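Local coordinates for protein N5-Carboxyaminoimidazole ribonucleotide synthetase (Staphylococcus aureus subsp. aureus, PDB 3ORQ) that catalyses the ATP-dependent carboxylation of 5-aminoimidazole ribonucleotide with bicarbonate to N5-carboxyaminoimidazole ribonucleotide, a step of purine biosynthesis, at residues N242-I245 with Q246-F250. Sequence-based numbering, arbitrary orientation.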
ATOM      1  N   ASN A 242     -18.185  20.364  10.854  1.00 13.34           N
ATOM      2  CA  ASN A 242     -18.584  21.576  10.164  1.00 15.33           C
ATOM      3  C   ASN A 242     -18.443  22.825  11.002  1.00 17.03           C
ATOM      4  O   ASN A 242     -18.061  23.857  10.475  1.00 20.21           O
ATOM      5  CB  ASN A 242     -19.981  21.460   9.604  1.00 16.84           C
ATOM      6  CG  ASN A 242     -20.100  20.350   8.570  1.00 22.43           C
ATOM      7  OD1 ASN A 242     -19.126  19.999   7.848  1.00 22.92           O
ATOM      8  ND2 ASN A 242     -21.302  19.786   8.481  1.00 28.09           N
ATOM      9  N   LYS A 243     -18.699  22.745  12.308  1.00 17.05           N
ATOM     10  CA  LYS A 243     -18.455  23.908  13.174  1.00 15.80           C
ATOM     11  C   LYS A 243     -16.960  24.165  13.289  1.00 14.62           C
ATOM     12  O   LYS A 243     -16.504  25.310  13.177  1.00 12.66           O
ATOM     13  CB  LYS A 243     -19.061  23.711  14.561  1.00 17.73           C
ATOM     14  CG  LYS A 243     -20.573  23.969  14.635  1.00 21.42           C
ATOM     15  CD  LYS A 243     -21.159  23.353  15.910  1.00 23.37           C
ATOM     16  CE  LYS A 243     -22.651  23.694  16.068  1.00 31.13           C
ATOM     17  NZ  LYS A 243     -23.584  22.882  15.228  1.00 33.05           N
ATOM     18  N   ILE A 244     -16.188  23.094  13.476  1.00 13.37           N
ATOM     19  CA  ILE A 244     -14.758  23.238  13.738  1.00 13.83           C
ATOM     20  C   ILE A 244     -14.033  23.871  12.567  1.00 15.13           C
ATOM     21  O   ILE A 244     -13.092  24.646  12.744  1.00 17.06           O
ATOM     22  CB  ILE A 244     -14.122  21.868  14.044  1.00 14.30           C
ATOM     23  CG1 ILE A 244     -14.729  21.277  15.310  1.00 13.12           C
ATOM     24  CG2 ILE A 244     -12.596  21.965  14.086  1.00 14.46           C
ATOM     25  CD1 ILE A 244     -14.213  19.868  15.661  1.00 16.29           C
ATOM     26  N   ILE A 245     -14.467  23.509  11.372  1.00 15.78           N
ATOM     27  CA  ILE A 245     -13.876  23.950  10.110  1.00 16.45           C
ATOM     28  C   ILE A 245     -14.105  25.444   9.797  1.00 17.05           C
ATOM     29  O   ILE A 245     -13.403  26.042   8.990  1.00 18.51           O
ATOM     30  CB  ILE A 245     -14.443  23.021   8.989  1.00 20.28           C
ATOM     31  CG1 ILE A 245     -13.444  21.914   8.675  1.00 21.29           C
ATOM     32  CG2 ILE A 245     -14.896  23.749   7.718  1.00 20.49           C
ATOM     33  CD1 ILE A 245     -13.308  20.919   9.754  1.00 21.64           C
ATOM     34  N   GLN A 246     -15.082  26.064  10.426  1.00 18.49           N
ATOM     35  CA  GLN A 246     -15.218  27.533  10.285  1.00 21.62           C
ATOM     36  C   GLN A 246     -14.263  28.318  11.167  1.00 18.81           C
ATOM     37  O   GLN A 246     -14.158  29.533  11.028  1.00 19.56           O
ATOM     38  CB  GLN A 246     -16.644  28.028  10.537  1.00 24.13           C
ATOM     39  CG  GLN A 246     -17.543  27.934   9.313  1.00 32.27           C
ATOM     40  CD  GLN A 246     -18.417  26.688   9.356  1.00 38.22           C
ATOM     41  OE1 GLN A 246     -19.293  26.548  10.237  1.00 37.31           O
ATOM     42  NE2 GLN A 246     -18.190  25.766   8.395  1.00 39.27           N
ATOM     43  N   SER A 247     -13.603  27.641  12.091  1.00 15.43           N
ATOM     44  CA  SER A 247     -12.731  28.346  13.015  1.00 16.75           C
ATOM     45  C   SER A 247     -11.251  28.036  12.844  1.00 16.35           C
ATOM     46  O   SER A 247     -10.409  28.827  13.312  1.00 17.41           O
ATOM     47  CB  SER A 247     -13.177  28.113  14.473  1.00 18.37           C
ATOM     48  OG  SER A 247     -14.439  28.746  14.714  1.00 24.72           O
ATOM     49  N   ILE A 248     -10.937  26.890  12.206  1.00 12.56           N
ATOM     50  CA  ILE A 248      -9.551  26.419  12.041  1.00 10.02           C
ATOM     51  C   ILE A 248      -9.368  25.919  10.629  1.00  9.24           C
ATOM     52  O   ILE A 248     -10.193  25.146  10.124  1.00  8.94           O
ATOM     53  CB  ILE A 248      -9.239  25.214  12.923  1.00 10.01           C
ATOM     54  CG1 ILE A 248      -9.490  25.514  14.394  1.00 10.50           C
ATOM     55  CG2 ILE A 248      -7.817  24.769  12.741  1.00 10.84           C
ATOM     56  CD1 ILE A 248      -9.234  24.313  15.315  1.00  9.89           C
ATOM     57  N   HIS A 249      -8.321  26.382   9.968  1.00  8.50           N
ATOM     58  CA  HIS A 249      -8.070  25.963   8.612  1.00  8.92           C
ATOM     59  C   HIS A 249      -7.417  24.575   8.596  1.00  7.43           C
ATOM     60  O   HIS A 249      -6.331  24.389   9.142  1.00  9.93           O
ATOM     61  CB  HIS A 249      -7.162  26.966   7.915  1.00  9.95           C
ATOM     62  CG  HIS A 249      -6.791  26.574   6.515  1.00 10.85           C
ATOM     63  ND1 HIS A 249      -7.713  26.526   5.488  1.00 11.60           N
ATOM     64  CD2 HIS A 249      -5.603  26.203   5.972  1.00 12.61           C
ATOM     65  CE1 HIS A 249      -7.106  26.165   4.370  1.00  9.67           C
ATOM     66  NE2 HIS A 249      -5.827  25.961   4.636  1.00 13.14           N
ATOM     67  N   PHE A 250      -8.075  23.620   7.950  1.00  5.62           N
ATOM     68  CA  PHE A 250      -7.493  22.299   7.679  1.00  4.61           C
ATOM     69  C   PHE A 250      -7.332  22.022   6.205  1.00  5.38           C
ATOM     70  O   PHE A 250      -8.276  22.207   5.439  1.00  5.65           O
ATOM     71  CB  PHE A 250      -8.403  21.228   8.269  1.00  5.14           C
ATOM     72  CG  PHE A 250      -8.394  21.188   9.767  1.00  7.43           C
ATOM     73  CD1 PHE A 250      -7.262  20.708  10.459  1.00  4.17           C
ATOM     74  CD2 PHE A 250      -9.480  21.684  10.486  1.00  7.39           C
ATOM     75  CE1 PHE A 250      -7.248  20.670  11.856  1.00  6.25           C
ATOM     76  CE2 PHE A 250      -9.469  21.668  11.878  1.00  8.87           C
ATOM     77  CZ  PHE A 250      -8.378  21.167  12.568  1.00  7.52           C
TER
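I244 and I245 meet the ring of F250 through different branches, a compact example of how a chain leaving a helix turns back to pack against apolar side chains that the helix presents. The CG2 methyl of I244 arrives at the ring edge, close to the ring plane, 3.8 Å from F250 CE2. I245 reaches the same ring obliquely with the end of its longer branch, CD1 lying 4.0 Å from F250 CD2. In I244 the branch that touches is the one anti to the backbone N; chi1 of -63° sets CG1 beside that N instead. Its CG2 also packs loosely against I248 CD1, at 4.3 Å. In this ATP-grasp domain the turn links the helix to strand 252-261 of the large antiparallel sheet, and I248 and F250 also pack on helix 103-109.

Backbone bonds accompany the turn. Q246 N donates to K243 O and S247 N to I244 O (3.1 Å, N-H...O angle 154°), bonds three residues apart that tighten the chain as it leaves helix 234-245. A weak bond from I248 N gives I244 O a second donor. Further out, I271 of strand 266-272 touches both I244 and F250, while F254 stacks with the F250 ring and R201 NH1 hydrogen-bonds to F250 O.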